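Long-range contacts in glideosome-associated protein 50 (Plasmodium falciparum 3D7, PDB 3TGH), which serves in the glideosome complex of parasite gliding and host-cell invasion, where it may help assemble the complex and hold it to the inner membrane complex: residues Gly10-Asp15 with Gly42-Asp47; Ile38-Ser43 with Phe76-Gly81; Asn90-Lys95 with Pro119-Pro124; Pro124-His129 with Phe156-Val161; Ile248-Gly253 with Gly275-Glu280. One frame throughout, in Å; residues are numbered along the deposited sequence. Where two conformers were deposited one is given.

Overall arrangement
The contacts follow one another along the chain from 1 to 5. Contact 2 lies nearest the middle of the chain. It pairs strands 37-40 and 75-78 of one seven-stranded sheet, and contact 3 adds an edge strand of that sheet, 120-122, with helix 89-97. Contact 1 shares Gly-42 and Ser-43 with contact 2, their centres about 9 Å apart, and ties together the loops at the strand ends. Contact 4, which shares Pro-124 with contact 3, belongs to the second sheet. Contact 5 joins the two sheets, its centre about 21 Å from that of contact 3. They sample the two-sheet sandwich of the phosphatase fold, with contacts 1, 2 and 4 passing close to metal-binding histidines.

Contact 1: residues Gly10-Asp15 with Gly42-Asp47; sequences GDWGKD and GSNFID
Asp-11 reaches across to the backbone at Ser-43, whose N donates to Asp-11 OD1 at 2.9 Å from above the carboxylate plane. A water also links this OD1 to Ser-43 OG. The other branch, Asp-11 OD2, lies 3.4 Å from Gly-42 CA and is held by the backbone N of His-233, a metal-binding residue. Trp-12 CG stands between its backbone N and carbonyl carbon (chi1 49°), and Asn-44 O sits 3.6 Å above the centre of the indole. Its NE1 bonds to Ser-40 OG and only weakly to Asn-44 OD1, which also bonds to Thr-78 OG1. At the far end of the ring, Trp-12 CH2 comes over the face of Phe-45 toward the rim, an edge-to-face pair with planes at 62°. Further on, Gly-13 O accepts from Ile-46 N at 3.0 Å, and Ile-46 CG1 packs on Lys-14 CB. These loops lead from strands 4-8 and 37-40 toward helices 17-32 and 56-62; Trp-121 of strand 120-122 packs against Trp-12, Asn-44 and Phe-45.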
# COMPACT_ATOMS: atom_id res chain seq x y z
N GLY A 10 -1.49 -7.60 -1.54
CA GLY A 10 -0.09 -7.48 -1.99
C GLY A 10 0.47 -8.70 -2.68
O GLY A 10 0.08 -9.83 -2.36
N ASP A 11 1.36 -8.48 -3.65
CA ASP A 11 2.08 -9.57 -4.32
C ASP A 11 1.14 -10.62 -4.89
O ASP A 11 1.33 -11.83 -4.72
CB ASP A 11 3.09 -10.17 -3.35
CG ASP A 11 4.14 -9.15 -2.92
OD1 ASP A 11 5.08 -8.91 -3.69
OD2 ASP A 11 4.02 -8.60 -1.81
N TRP A 12 0.13 -10.12 -5.59
CA TRP A 12 -1.08 -10.87 -5.93
C TRP A 12 -1.05 -11.46 -7.34
O TRP A 12 -1.83 -12.38 -7.66
CB TRP A 12 -2.30 -9.93 -5.76
CG TRP A 12 -2.09 -8.61 -6.44
CD1 TRP A 12 -1.70 -7.44 -5.84
CD2 TRP A 12 -2.20 -8.33 -7.84
NE1 TRP A 12 -1.56 -6.45 -6.79
CE2 TRP A 12 -1.88 -6.97 -8.02
CE3 TRP A 12 -2.57 -9.09 -8.96
CZ2 TRP A 12 -1.89 -6.36 -9.27
CZ3 TRP A 12 -2.59 -8.48 -10.21
CH2 TRP A 12 -2.24 -7.13 -10.35
N GLY A 13 -0.16 -10.96 -8.19
CA GLY A 13 -0.18 -11.30 -9.62
C GLY A 13 0.58 -12.54 -10.02
O GLY A 13 1.66 -12.45 -10.60
N LYS A 14 -0.01 -13.70 -9.73
CA LYS A 14 0.54 -14.99 -10.14
C LYS A 14 -0.60 -16.00 -10.22
O LYS A 14 -1.47 -16.03 -9.35
CB LYS A 14 1.59 -15.47 -9.15
CG LYS A 14 2.36 -16.71 -9.61
CD LYS A 14 3.44 -17.12 -8.62
CE LYS A 14 4.20 -18.35 -9.13
NZ LYS A 14 5.29 -18.77 -8.20
N ASP A 15 -0.61 -16.83 -11.26
CA ASP A 15 -1.66 -17.82 -11.45
C ASP A 15 -1.41 -19.03 -10.54
O ASP A 15 -0.68 -19.96 -10.89
CB ASP A 15 -1.75 -18.25 -12.92
CG ASP A 15 -2.87 -19.24 -13.19
OD1 ASP A 15 -3.86 -19.28 -12.41
OD2 ASP A 15 -2.77 -19.99 -14.18
N GLY A 42 3.60 -4.26 -1.78
CA GLY A 42 4.39 -5.30 -2.43
C GLY A 42 4.51 -5.09 -3.92
O GLY A 42 4.39 -3.97 -4.42
N SER A 43 4.74 -6.18 -4.64
CA SER A 43 4.73 -6.16 -6.10
C SER A 43 3.31 -6.38 -6.62
O SER A 43 2.42 -6.82 -5.89
CB SER A 43 5.66 -7.25 -6.66
OG SER A 43 7.02 -6.96 -6.38
N ASN A 44 3.12 -6.08 -7.89
CA ASN A 44 1.87 -6.41 -8.59
C ASN A 44 2.00 -7.76 -9.27
O ASN A 44 1.34 -8.73 -8.88
CB ASN A 44 1.52 -5.33 -9.62
CG ASN A 44 1.16 -4.01 -8.98
OD1 ASN A 44 0.38 -3.97 -8.02
ND2 ASN A 44 1.72 -2.92 -9.51
N PHE A 45 2.87 -7.84 -10.27
CA PHE A 45 3.03 -9.05 -11.05
C PHE A 45 4.33 -9.73 -10.65
O PHE A 45 5.41 -9.17 -10.81
CB PHE A 45 3.04 -8.72 -12.54
CG PHE A 45 1.74 -8.18 -13.04
CD1 PHE A 45 0.74 -9.03 -13.51
CD2 PHE A 45 1.50 -6.81 -13.03
CE1 PHE A 45 -0.47 -8.52 -13.97
CE2 PHE A 45 0.29 -6.30 -13.48
CZ PHE A 45 -0.69 -7.15 -13.95
N ILE A 46 4.21 -10.96 -10.17
CA ILE A 46 5.36 -11.69 -9.65
C ILE A 46 6.40 -11.95 -10.74
O ILE A 46 7.60 -11.94 -10.46
CB ILE A 46 4.93 -13.01 -8.95
CG1 ILE A 46 3.94 -12.73 -7.81
CG2 ILE A 46 6.17 -13.78 -8.43
CD1 ILE A 46 4.44 -11.73 -6.78
N ASP A 47 5.97 -12.17 -11.98
CA ASP A 47 6.90 -12.35 -13.09
C ASP A 47 7.00 -11.11 -13.99
O ASP A 47 7.58 -11.18 -15.08
CB ASP A 47 6.50 -13.58 -13.92
CG ASP A 47 6.66 -14.88 -13.15
OD1 ASP A 47 7.68 -15.05 -12.44
OD2 ASP A 47 5.76 -15.74 -13.25
O HOH W 1 7.59 -7.71 -3.93
O HOH W 2 3.26 -12.75 -12.82

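Contact 2: residues Ile38-Ser43 with Phe76-Gly81; sequences IVSPGS and FFTVLG
Phe-77 N donates to Ile-38 O at 2.8 Å, the shortest polar bond between the strands, and Phe-76 CA makes a longer CH contact there. Phe-77 O is used in the same way, taking a more bent bond from Ser-40 N at 2.9 Å while Val-39 CA approaches it at 3.2 Å. Beyond the backbone, Phe-76 CG lies anti to its backbone N (chi1 -173°); the ring's CD1 and CE1 meet Ile-38 CG2, and its CZ reaches Ser-40 CB at 3.7 Å. Ser-40 CB also touches Thr-78 OG1 at 3.4 Å. Both hydroxyls have other partners, Ser-40 OG at Leu-9 O and Trp-12 NE1, Thr-78 OG1 at Asn-44 OD1. Further along, Val-79 CG2 comes against Ser-40 O, and Ser-43 OG, bonded to Arg-83 N, lies 3.2 Å from Gly-81 CA. The pair forms part of a beta-alpha-beta unit with helix 56-62. Backbone bonds and apolar contacts join the strands, while the Ser-40 and Thr-78 hydroxyls tie them to loops at Leu-9 and Asn-44; Gly-42 lies near metal-binding His-233.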
# COMPACT_ATOMS: atom_id res chain seq x y z
N ILE A 38 -9.08 0.11 -2.75
CA ILE A 38 -8.07 -0.90 -2.49
C ILE A 38 -6.70 -0.24 -2.61
O ILE A 38 -6.48 0.60 -3.48
CB ILE A 38 -8.18 -2.06 -3.51
CG1 ILE A 38 -9.57 -2.71 -3.45
CG2 ILE A 38 -7.08 -3.10 -3.27
CD1 ILE A 38 -9.96 -3.43 -4.75
N VAL A 39 -5.78 -0.63 -1.73
CA VAL A 39 -4.38 -0.29 -1.90
C VAL A 39 -3.61 -1.58 -2.11
O VAL A 39 -3.99 -2.63 -1.58
CB VAL A 39 -3.78 0.50 -0.71
CG1 VAL A 39 -4.55 1.80 -0.46
CG2 VAL A 39 -3.73 -0.36 0.56
N SER A 40 -2.51 -1.51 -2.85
CA SER A 40 -1.71 -2.71 -3.14
C SER A 40 -0.24 -2.53 -2.79
O SER A 40 0.50 -1.93 -3.57
CB SER A 40 -1.86 -3.09 -4.61
OG SER A 40 -1.13 -4.27 -4.90
N PRO A 41 0.18 -3.02 -1.61
CA PRO A 41 1.58 -3.02 -1.27
C PRO A 41 2.31 -4.14 -2.02
O PRO A 41 1.71 -4.86 -2.81
CB PRO A 41 1.57 -3.26 0.24
CG PRO A 41 0.41 -4.13 0.46
CD PRO A 41 -0.63 -3.66 -0.55
N GLY A 42 3.60 -4.26 -1.78
CA GLY A 42 4.39 -5.30 -2.43
C GLY A 42 4.51 -5.09 -3.92
O GLY A 42 4.39 -3.97 -4.42
N SER A 43 4.74 -6.18 -4.64
CA SER A 43 4.73 -6.16 -6.10
C SER A 43 3.31 -6.38 -6.62
O SER A 43 2.42 -6.82 -5.89
CB SER A 43 5.66 -7.25 -6.66
OG SER A 43 7.02 -6.96 -6.38
N PHE A 76 -7.95 1.24 -7.33
CA PHE A 76 -6.93 0.26 -6.97
C PHE A 76 -5.60 1.02 -6.99
O PHE A 76 -4.96 1.15 -8.05
CB PHE A 76 -6.95 -0.88 -7.99
CG PHE A 76 -6.06 -2.04 -7.64
CD1 PHE A 76 -6.54 -3.10 -6.88
CD2 PHE A 76 -4.77 -2.11 -8.13
CE1 PHE A 76 -5.72 -4.19 -6.59
CE2 PHE A 76 -3.94 -3.19 -7.83
CZ PHE A 76 -4.43 -4.22 -7.05
N PHE A 77 -5.23 1.58 -5.84
CA PHE A 77 -4.04 2.43 -5.71
C PHE A 77 -2.87 1.50 -5.52
O PHE A 77 -2.78 0.81 -4.49
CB PHE A 77 -4.12 3.35 -4.49
CG PHE A 77 -5.22 4.38 -4.55
CD1 PHE A 77 -5.09 5.50 -5.34
CD2 PHE A 77 -6.36 4.24 -3.77
CE1 PHE A 77 -6.10 6.46 -5.39
CE2 PHE A 77 -7.37 5.19 -3.81
CZ PHE A 77 -7.24 6.30 -4.62
N THR A 78 -1.98 1.46 -6.49
CA THR A 78 -0.88 0.52 -6.42
C THR A 78 0.49 1.17 -6.54
O THR A 78 0.62 2.36 -6.85
CB THR A 78 -1.06 -0.61 -7.45
OG1 THR A 78 -0.11 -1.65 -7.15
CG2 THR A 78 -0.85 -0.11 -8.87
N VAL A 79 1.51 0.39 -6.20
CA VAL A 79 2.90 0.76 -6.38
C VAL A 79 3.62 -0.44 -6.97
O VAL A 79 3.09 -1.55 -6.99
CB VAL A 79 3.60 1.10 -5.04
CG1 VAL A 79 3.02 2.36 -4.43
CG2 VAL A 79 3.49 -0.08 -4.07
N LEU A 80 4.84 -0.20 -7.46
CA LEU A 80 5.68 -1.27 -7.96
C LEU A 80 6.52 -1.86 -6.84
O LEU A 80 6.95 -1.17 -5.91
CB LEU A 80 6.61 -0.74 -9.04
CG LEU A 80 6.15 -0.89 -10.50
CD1 LEU A 80 4.65 -0.88 -10.71
CD2 LEU A 80 6.87 0.07 -11.40
N GLY A 81 6.78 -3.16 -6.97
CA GLY A 81 7.78 -3.82 -6.15
C GLY A 81 8.90 -4.33 -7.03
O GLY A 81 8.90 -4.13 -8.25

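Contact 3: residues Asn90-Lys95 with Pro119-Pro124; sequences NAQLLK and PKWIMP
Gln-92 and Trp-121 make the polar link between helix 89-97 and strand 120-122. Trp-121 NE1 donates to Gln-92 O at 3.2 Å with an N-H...O angle of 155°, and the acceptor lies close to the indole plane. The Gln-92 amide is turned 54° from that plane, its OE1 reaching the ring edge 3.5 Å from Trp-121 CZ2; OE1 also accepts from Asn-44 ND2, and NE2 bonds to Asp-84. Van der Waals contacts add to this. The Met-123 chain bends at its last torsion (chi3 79°), placing CE 3.6 Å from Leu-93 N, 4.2 Å from Leu-93 CB and also near Gln-92 CB. Leu-93 CD1 lies 3.7 Å from Met-123 O and is similarly close to Pro-124 O. Lys-95 CB comes within 3.8 Å of Trp-121 CD1, while the lysine amine makes a cation-pi contact with Trp-57. Trp-121 also meets Trp-57 and Tyr-61 edge-to-face. A helix held by side-chain packing and by bonds to its backbone against a parallel edge strand fits the layered alpha/beta architecture of the calcineurin-like phosphoesterase fold.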
# COMPACT_ATOMS: atom_id res chain seq x y z
N ASN A 90 7.43 0.56 -17.12
CA ASN A 90 6.80 1.73 -17.75
C ASN A 90 5.37 1.45 -18.21
O ASN A 90 4.51 2.32 -18.14
CB ASN A 90 7.67 2.21 -18.93
CG ASN A 90 7.15 3.49 -19.54
OD1 ASN A 90 6.69 3.50 -20.68
ND2 ASN A 90 7.20 4.58 -18.77
N ALA A 91 5.12 0.23 -18.67
CA ALA A 91 3.78 -0.19 -19.04
C ALA A 91 2.80 -0.10 -17.88
O ALA A 91 1.65 0.28 -18.08
CB ALA A 91 3.80 -1.62 -19.62
N GLN A 92 3.24 -0.44 -16.67
CA GLN A 92 2.37 -0.34 -15.51
C GLN A 92 2.07 1.11 -15.15
O GLN A 92 0.98 1.42 -14.69
CB GLN A 92 2.99 -1.06 -14.32
CG GLN A 92 3.18 -2.54 -14.56
CD GLN A 92 3.36 -3.32 -13.28
OE1 GLN A 92 2.66 -3.11 -12.29
NE2 GLN A 92 4.30 -4.26 -13.31
N LEU A 93 3.05 1.98 -15.37
CA LEU A 93 2.87 3.42 -15.19
C LEU A 93 1.86 3.99 -16.20
O LEU A 93 0.95 4.76 -15.84
CB LEU A 93 4.23 4.12 -15.31
CG LEU A 93 4.26 5.64 -15.14
CD1 LEU A 93 3.99 6.01 -13.69
CD2 LEU A 93 5.59 6.22 -15.62
N LEU A 94 2.00 3.61 -17.47
CA LEU A 94 1.11 4.13 -18.50
C LEU A 94 -0.33 3.66 -18.28
O LEU A 94 -1.28 4.42 -18.51
CB LEU A 94 1.60 3.74 -19.90
CG LEU A 94 2.90 4.43 -20.33
CD1 LEU A 94 3.40 3.82 -21.64
CD2 LEU A 94 2.72 5.95 -20.46
N LYS A 95 -0.50 2.42 -17.83
CA LYS A 95 -1.82 1.94 -17.42
C LYS A 95 -2.35 2.76 -16.24
O LYS A 95 -3.55 3.00 -16.12
CB LYS A 95 -1.75 0.47 -17.01
CG LYS A 95 -1.67 -0.49 -18.17
CD LYS A 95 -3.01 -1.14 -18.48
CE LYS A 95 -2.88 -2.10 -19.64
NZ LYS A 95 -4.17 -2.78 -19.96
N PRO A 119 -11.40 -3.44 -10.73
CA PRO A 119 -11.04 -2.15 -10.14
C PRO A 119 -10.24 -1.25 -11.08
O PRO A 119 -9.54 -1.74 -11.96
CB PRO A 119 -10.20 -2.54 -8.91
CG PRO A 119 -10.58 -3.94 -8.60
CD PRO A 119 -10.92 -4.57 -9.91
N LYS A 120 -10.33 0.06 -10.87
CA LYS A 120 -9.62 1.03 -11.70
C LYS A 120 -8.15 1.14 -11.25
O LYS A 120 -7.87 1.57 -10.14
CB LYS A 120 -10.31 2.40 -11.64
CG LYS A 120 -9.75 3.42 -12.63
CD LYS A 120 -10.40 4.79 -12.49
CE LYS A 120 -9.88 5.75 -13.57
NZ LYS A 120 -10.49 7.11 -13.47
N TRP A 121 -7.24 0.76 -12.13
CA TRP A 121 -5.81 0.77 -11.87
C TRP A 121 -5.30 2.21 -11.77
O TRP A 121 -5.42 2.97 -12.73
CB TRP A 121 -5.13 0.03 -13.02
CG TRP A 121 -3.66 -0.19 -12.91
CD1 TRP A 121 -2.67 0.64 -13.34
CD2 TRP A 121 -3.01 -1.35 -12.39
NE1 TRP A 121 -1.44 0.08 -13.10
CE2 TRP A 121 -1.62 -1.14 -12.52
CE3 TRP A 121 -3.46 -2.55 -11.82
CZ2 TRP A 121 -0.68 -2.08 -12.11
CZ3 TRP A 121 -2.51 -3.48 -11.42
CH2 TRP A 121 -1.15 -3.24 -11.56
N ILE A 122 -4.78 2.58 -10.60
CA ILE A 122 -4.29 3.93 -10.35
C ILE A 122 -2.83 3.87 -9.93
O ILE A 122 -2.48 3.24 -8.92
CB ILE A 122 -5.12 4.64 -9.27
CG1 ILE A 122 -6.58 4.76 -9.72
CG2 ILE A 122 -4.54 6.03 -8.97
CD1 ILE A 122 -7.46 5.49 -8.75
N MET A 123 -1.97 4.50 -10.73
CA MET A 123 -0.55 4.65 -10.37
C MET A 123 -0.01 5.81 -11.23
O MET A 123 0.62 5.58 -12.27
CB MET A 123 0.24 3.36 -10.60
CG MET A 123 1.58 3.41 -9.91
SD MET A 123 2.56 1.90 -10.08
CE MET A 123 3.19 2.15 -11.75
N PRO A 124 -0.27 7.06 -10.81
CA PRO A 124 0.08 8.23 -11.63
C PRO A 124 1.59 8.49 -11.74
O PRO A 124 2.05 9.17 -12.67
CB PRO A 124 -0.63 9.39 -10.92
CG PRO A 124 -0.79 8.93 -9.52
CD PRO A 124 -0.94 7.44 -9.56

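Contact 4: residues Pro124-His129 with Phe156-Val161; sequences PNYWYH and FIDTWV
Tyr-128 CG lies between its backbone N and carbonyl carbon (chi1 63°), whereas Phe-156 CG is anti to its carbonyl carbon (chi1 -62°); both rings end up on the same face of the sheet. They form an offset stack with centroids 4.5 Å apart and planes at 10°, Tyr-128 CE2 coming within 3.4 Å of Phe-156 CD1. Phe-156 CB adds a CH-pi contact over the same face of the tyrosine, and Pro-124 CD covers the opposite face at its centre. Tyr-128 OH bonds to Thr-78 O. In the backbone, Tyr-128 and Phe-156 are an antiparallel hydrogen-bonded pair, with Phe-156 N to Tyr-128 O at 2.8 Å and Tyr-128 N to Phe-156 O at 3.0 Å.

Trp-127 has Asn-125 ND2 3.3 Å above the centre of its indole, the same ND2 that donates to Trp-127 O. Its CZ3 touches Val-161 CG1 at 4.2 Å. Asp-158 CB rests against Tyr-126 O, and a water donates both to that O, at 2.6 Å, and to Asp-158 OD2. Asp-158 OD1 accepts from Val-161 N in an Asx motif, while OD2 has a second partner in Trp-85 NE1. The carboxylate thus probably steadies the turn through Val-161 N and, weakly, Trp-160 N; Val-161 O bonds to His-172 ND1, so Asp-158 probably helps position that metal-binding histidine from the second shell.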
# COMPACT_ATOMS: atom_id res chain seq x y z
N PRO A 124 -0.27 7.06 -10.81
CA PRO A 124 0.08 8.23 -11.63
C PRO A 124 1.59 8.49 -11.74
O PRO A 124 2.05 9.17 -12.67
CB PRO A 124 -0.63 9.39 -10.92
CG PRO A 124 -0.79 8.93 -9.52
CD PRO A 124 -0.94 7.44 -9.56
N ASN A 125 2.35 7.93 -10.80
CA ASN A 125 3.80 7.96 -10.79
C ASN A 125 4.25 6.81 -9.88
O ASN A 125 3.42 6.21 -9.19
CB ASN A 125 4.32 9.30 -10.28
CG ASN A 125 5.84 9.44 -10.42
OD1 ASN A 125 6.43 9.01 -11.41
ND2 ASN A 125 6.48 10.02 -9.41
N TYR A 126 5.55 6.51 -9.89
CA TYR A 126 6.10 5.44 -9.06
C TYR A 126 5.93 5.74 -7.57
O TYR A 126 5.86 4.82 -6.76
CB TYR A 126 7.56 5.19 -9.43
CG TYR A 126 7.74 4.79 -10.88
CD1 TYR A 126 7.27 3.57 -11.35
CD2 TYR A 126 8.31 5.67 -11.80
CE1 TYR A 126 7.39 3.21 -12.68
CE2 TYR A 126 8.43 5.32 -13.15
CZ TYR A 126 7.98 4.08 -13.58
OH TYR A 126 8.09 3.71 -14.90
N TRP A 127 5.87 7.03 -7.22
CA TRP A 127 5.52 7.50 -5.89
C TRP A 127 4.51 8.64 -6.03
O TRP A 127 4.57 9.42 -6.99
CB TRP A 127 6.76 7.97 -5.11
CG TRP A 127 7.45 9.16 -5.70
CD1 TRP A 127 7.29 10.46 -5.34
CD2 TRP A 127 8.40 9.15 -6.77
NE1 TRP A 127 8.09 11.27 -6.12
CE2 TRP A 127 8.78 10.48 -7.01
CE3 TRP A 127 8.98 8.13 -7.54
CZ2 TRP A 127 9.70 10.83 -8.00
CZ3 TRP A 127 9.88 8.47 -8.52
CH2 TRP A 127 10.24 9.81 -8.75
N TYR A 128 3.59 8.73 -5.08
CA TYR A 128 2.50 9.71 -5.15
C TYR A 128 1.73 9.76 -3.82
O TYR A 128 2.13 9.13 -2.83
CB TYR A 128 1.56 9.41 -6.35
CG TYR A 128 0.82 8.08 -6.28
CD1 TYR A 128 1.44 6.90 -6.67
CD2 TYR A 128 -0.51 8.01 -5.85
CE1 TYR A 128 0.80 5.69 -6.60
CE2 TYR A 128 -1.19 6.80 -5.79
CZ TYR A 128 -0.52 5.63 -6.16
OH TYR A 128 -1.17 4.43 -6.11
N HIS A 129 0.64 10.52 -3.79
CA HIS A 129 -0.17 10.63 -2.57
C HIS A 129 -1.63 10.76 -2.93
O HIS A 129 -1.97 11.10 -4.06
CB HIS A 129 0.25 11.85 -1.75
CG HIS A 129 0.34 13.10 -2.56
ND1 HIS A 129 1.52 13.56 -3.09
CD2 HIS A 129 -0.62 13.95 -3.00
CE1 HIS A 129 1.30 14.67 -3.78
NE2 HIS A 129 0.00 14.93 -3.73
N PHE A 156 2.21 6.91 -1.10
CA PHE A 156 2.65 5.72 -1.83
C PHE A 156 4.10 5.89 -2.23
O PHE A 156 4.47 6.86 -2.90
CB PHE A 156 1.76 5.48 -3.06
CG PHE A 156 0.33 5.22 -2.70
CD1 PHE A 156 -0.55 6.29 -2.51
CD2 PHE A 156 -0.14 3.92 -2.52
CE1 PHE A 156 -1.89 6.06 -2.15
CE2 PHE A 156 -1.46 3.69 -2.17
CZ PHE A 156 -2.33 4.77 -1.97
N ILE A 157 4.94 4.93 -1.83
CA ILE A 157 6.38 5.01 -2.09
C ILE A 157 6.86 3.84 -2.93
O ILE A 157 6.26 2.76 -2.92
CB ILE A 157 7.21 5.07 -0.77
CG1 ILE A 157 6.97 3.85 0.12
CG2 ILE A 157 6.87 6.32 0.02
CD1 ILE A 157 7.89 3.82 1.37
N ASP A 158 7.93 4.08 -3.68
CA ASP A 158 8.62 3.04 -4.40
C ASP A 158 9.91 2.76 -3.65
O ASP A 158 10.86 3.54 -3.73
CB ASP A 158 8.92 3.44 -5.84
CG ASP A 158 9.44 2.27 -6.64
OD1 ASP A 158 10.45 1.67 -6.23
OD2 ASP A 158 8.81 1.91 -7.64
N THR A 159 9.94 1.65 -2.94
CA THR A 159 11.08 1.34 -2.10
C THR A 159 12.34 0.96 -2.89
O THR A 159 13.44 1.00 -2.33
CB THR A 159 10.75 0.27 -1.04
OG1 THR A 159 10.12 -0.85 -1.65
CG2 THR A 159 9.82 0.85 0.02
N TRP A 160 12.21 0.59 -4.16
CA TRP A 160 13.39 0.34 -4.97
C TRP A 160 14.02 1.65 -5.44
O TRP A 160 15.24 1.80 -5.39
CB TRP A 160 13.11 -0.61 -6.14
CG TRP A 160 14.39 -1.00 -6.79
CD1 TRP A 160 15.44 -1.66 -6.19
CD2 TRP A 160 14.81 -0.72 -8.13
NE1 TRP A 160 16.47 -1.81 -7.08
CE2 TRP A 160 16.11 -1.25 -8.28
CE3 TRP A 160 14.21 -0.09 -9.23
CZ2 TRP A 160 16.83 -1.15 -9.47
CZ3 TRP A 160 14.91 -0.01 -10.42
CH2 TRP A 160 16.21 -0.55 -10.53
N VAL A 161 13.19 2.59 -5.87
CA VAL A 161 13.67 3.94 -6.21
C VAL A 161 14.41 4.60 -5.05
O VAL A 161 15.42 5.28 -5.25
CB VAL A 161 12.52 4.87 -6.66
CG1 VAL A 161 13.02 6.29 -6.88
CG2 VAL A 161 11.88 4.33 -7.93
O HOH W 3 6.02 2.35 -7.67

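Contact 5: residues Ile248-Gly253 with Gly275-Glu280; sequences ITCGSG and GFCVHE
Ser-252 and Gly-275 carry the polar part of the contact. Gly-275 N donates to Ser-252 O at 3.0 Å, approaching from above the carbonyl plane, 44° out of it. A water accepts from Ser-252 N at 2.9 Å and donates weakly to Gly-275 O. Ser-252 OG bonds to Asp-273 O, and Asn-22 ND2 reaches both Gly-253 O and Gly-275 O, adding a further tie from helix 17-32. Sulfur contacts come next: Cys-250 SG lies anti to its backbone N (chi1 -172°) and stands 3.7 Å from Cys-277 SG, too far for a disulfide. Among the apolar contacts, Ile-248 CG2 meets Cys-277 SG, and Ile-248 CD1 approaches the edge of the His-279 ring, 4.0 Å from CE1, as the two side chains pass in opposite directions. That imidazole is held at both nitrogens, NE2 by Ser-8 OG and ND1 by Thr-288 OG1, and stacks on Phe-6. Strands 245-250 and 275-282 belong to different sheets, and their side chains meet in the core of the two-sheet sandwich that defines the metallophosphoesterase fold.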
# COMPACT_ATOMS: atom_id res chain seq x y z
N ILE A 248 2.64 -3.19 8.98
CA ILE A 248 1.79 -4.27 8.52
C ILE A 248 2.38 -4.85 7.25
O ILE A 248 2.60 -4.13 6.28
CB ILE A 248 0.37 -3.77 8.25
CG1 ILE A 248 -0.29 -3.29 9.55
CG2 ILE A 248 -0.45 -4.87 7.58
CD1 ILE A 248 -1.66 -2.67 9.34
N THR A 249 2.63 -6.17 7.27
CA THR A 249 2.97 -6.89 6.07
C THR A 249 1.71 -7.58 5.54
O THR A 249 0.99 -8.27 6.28
CB THR A 249 4.05 -7.96 6.29
OG1 THR A 249 5.18 -7.37 6.94
CG2 THR A 249 4.49 -8.54 4.95
N CYS A 250 1.46 -7.37 4.26
CA CYS A 250 0.32 -7.94 3.57
C CYS A 250 0.81 -8.38 2.20
O CYS A 250 0.48 -7.78 1.18
CB CYS A 250 -0.81 -6.91 3.50
SG CYS A 250 -2.36 -7.55 2.89
N GLY A 251 1.65 -9.42 2.19
CA GLY A 251 2.32 -9.87 0.97
C GLY A 251 1.91 -11.25 0.48
O GLY A 251 2.56 -11.81 -0.40
N SER A 252 0.81 -11.78 1.00
CA SER A 252 0.40 -13.14 0.66
C SER A 252 -0.88 -13.18 -0.20
O SER A 252 -1.73 -14.05 -0.02
CB SER A 252 0.27 -13.99 1.94
OG SER A 252 -0.78 -13.53 2.78
N GLY A 253 -0.99 -12.26 -1.15
CA GLY A 253 -2.14 -12.23 -2.05
C GLY A 253 -2.25 -13.42 -3.00
O GLY A 253 -3.34 -13.73 -3.49
N GLY A 275 -3.86 -14.48 1.98
CA GLY A 275 -4.93 -13.64 2.48
C GLY A 275 -4.79 -12.17 2.12
O GLY A 275 -4.13 -11.81 1.16
N PHE A 276 -5.43 -11.33 2.93
CA PHE A 276 -5.47 -9.90 2.67
C PHE A 276 -5.90 -9.18 3.94
O PHE A 276 -6.25 -9.83 4.94
CB PHE A 276 -6.43 -9.59 1.51
CG PHE A 276 -7.85 -10.05 1.74
CD1 PHE A 276 -8.79 -9.21 2.32
CD2 PHE A 276 -8.25 -11.32 1.36
CE1 PHE A 276 -10.08 -9.64 2.55
CE2 PHE A 276 -9.54 -11.77 1.57
CZ PHE A 276 -10.47 -10.92 2.16
N CYS A 277 -5.90 -7.85 3.91
CA CYS A 277 -6.36 -7.05 5.04
C CYS A 277 -7.53 -6.15 4.69
O CYS A 277 -7.64 -5.69 3.55
CB CYS A 277 -5.25 -6.14 5.53
SG CYS A 277 -3.87 -6.99 6.22
N VAL A 278 -8.37 -5.89 5.69
CA VAL A 278 -9.39 -4.86 5.59
C VAL A 278 -9.16 -3.88 6.74
O VAL A 278 -8.95 -4.28 7.89
CB VAL A 278 -10.80 -5.45 5.64
CG1 VAL A 278 -11.84 -4.34 5.60
CG2 VAL A 278 -11.00 -6.42 4.47
N HIS A 279 -9.19 -2.58 6.43
CA HIS A 279 -8.85 -1.54 7.40
C HIS A 279 -10.04 -0.61 7.52
O HIS A 279 -10.68 -0.29 6.53
CB HIS A 279 -7.64 -0.73 6.95
CG HIS A 279 -6.48 -1.55 6.49
ND1 HIS A 279 -5.44 -1.91 7.31
CD2 HIS A 279 -6.19 -2.07 5.27
CE1 HIS A 279 -4.55 -2.61 6.63
NE2 HIS A 279 -4.99 -2.73 5.39
N GLU A 280 -10.31 -0.17 8.75
CA GLU A 280 -11.42 0.72 9.03
C GLU A 280 -10.91 1.94 9.82
O GLU A 280 -10.38 1.79 10.92
CB GLU A 280 -12.50 -0.02 9.84
CG GLU A 280 -12.99 -1.34 9.19
CD GLU A 280 -13.82 -2.24 10.12
OE1 GLU A 280 -13.95 -1.94 11.33
OE2 GLU A 280 -14.33 -3.27 9.63
O HOH W 4 -1.36 -10.83 2.68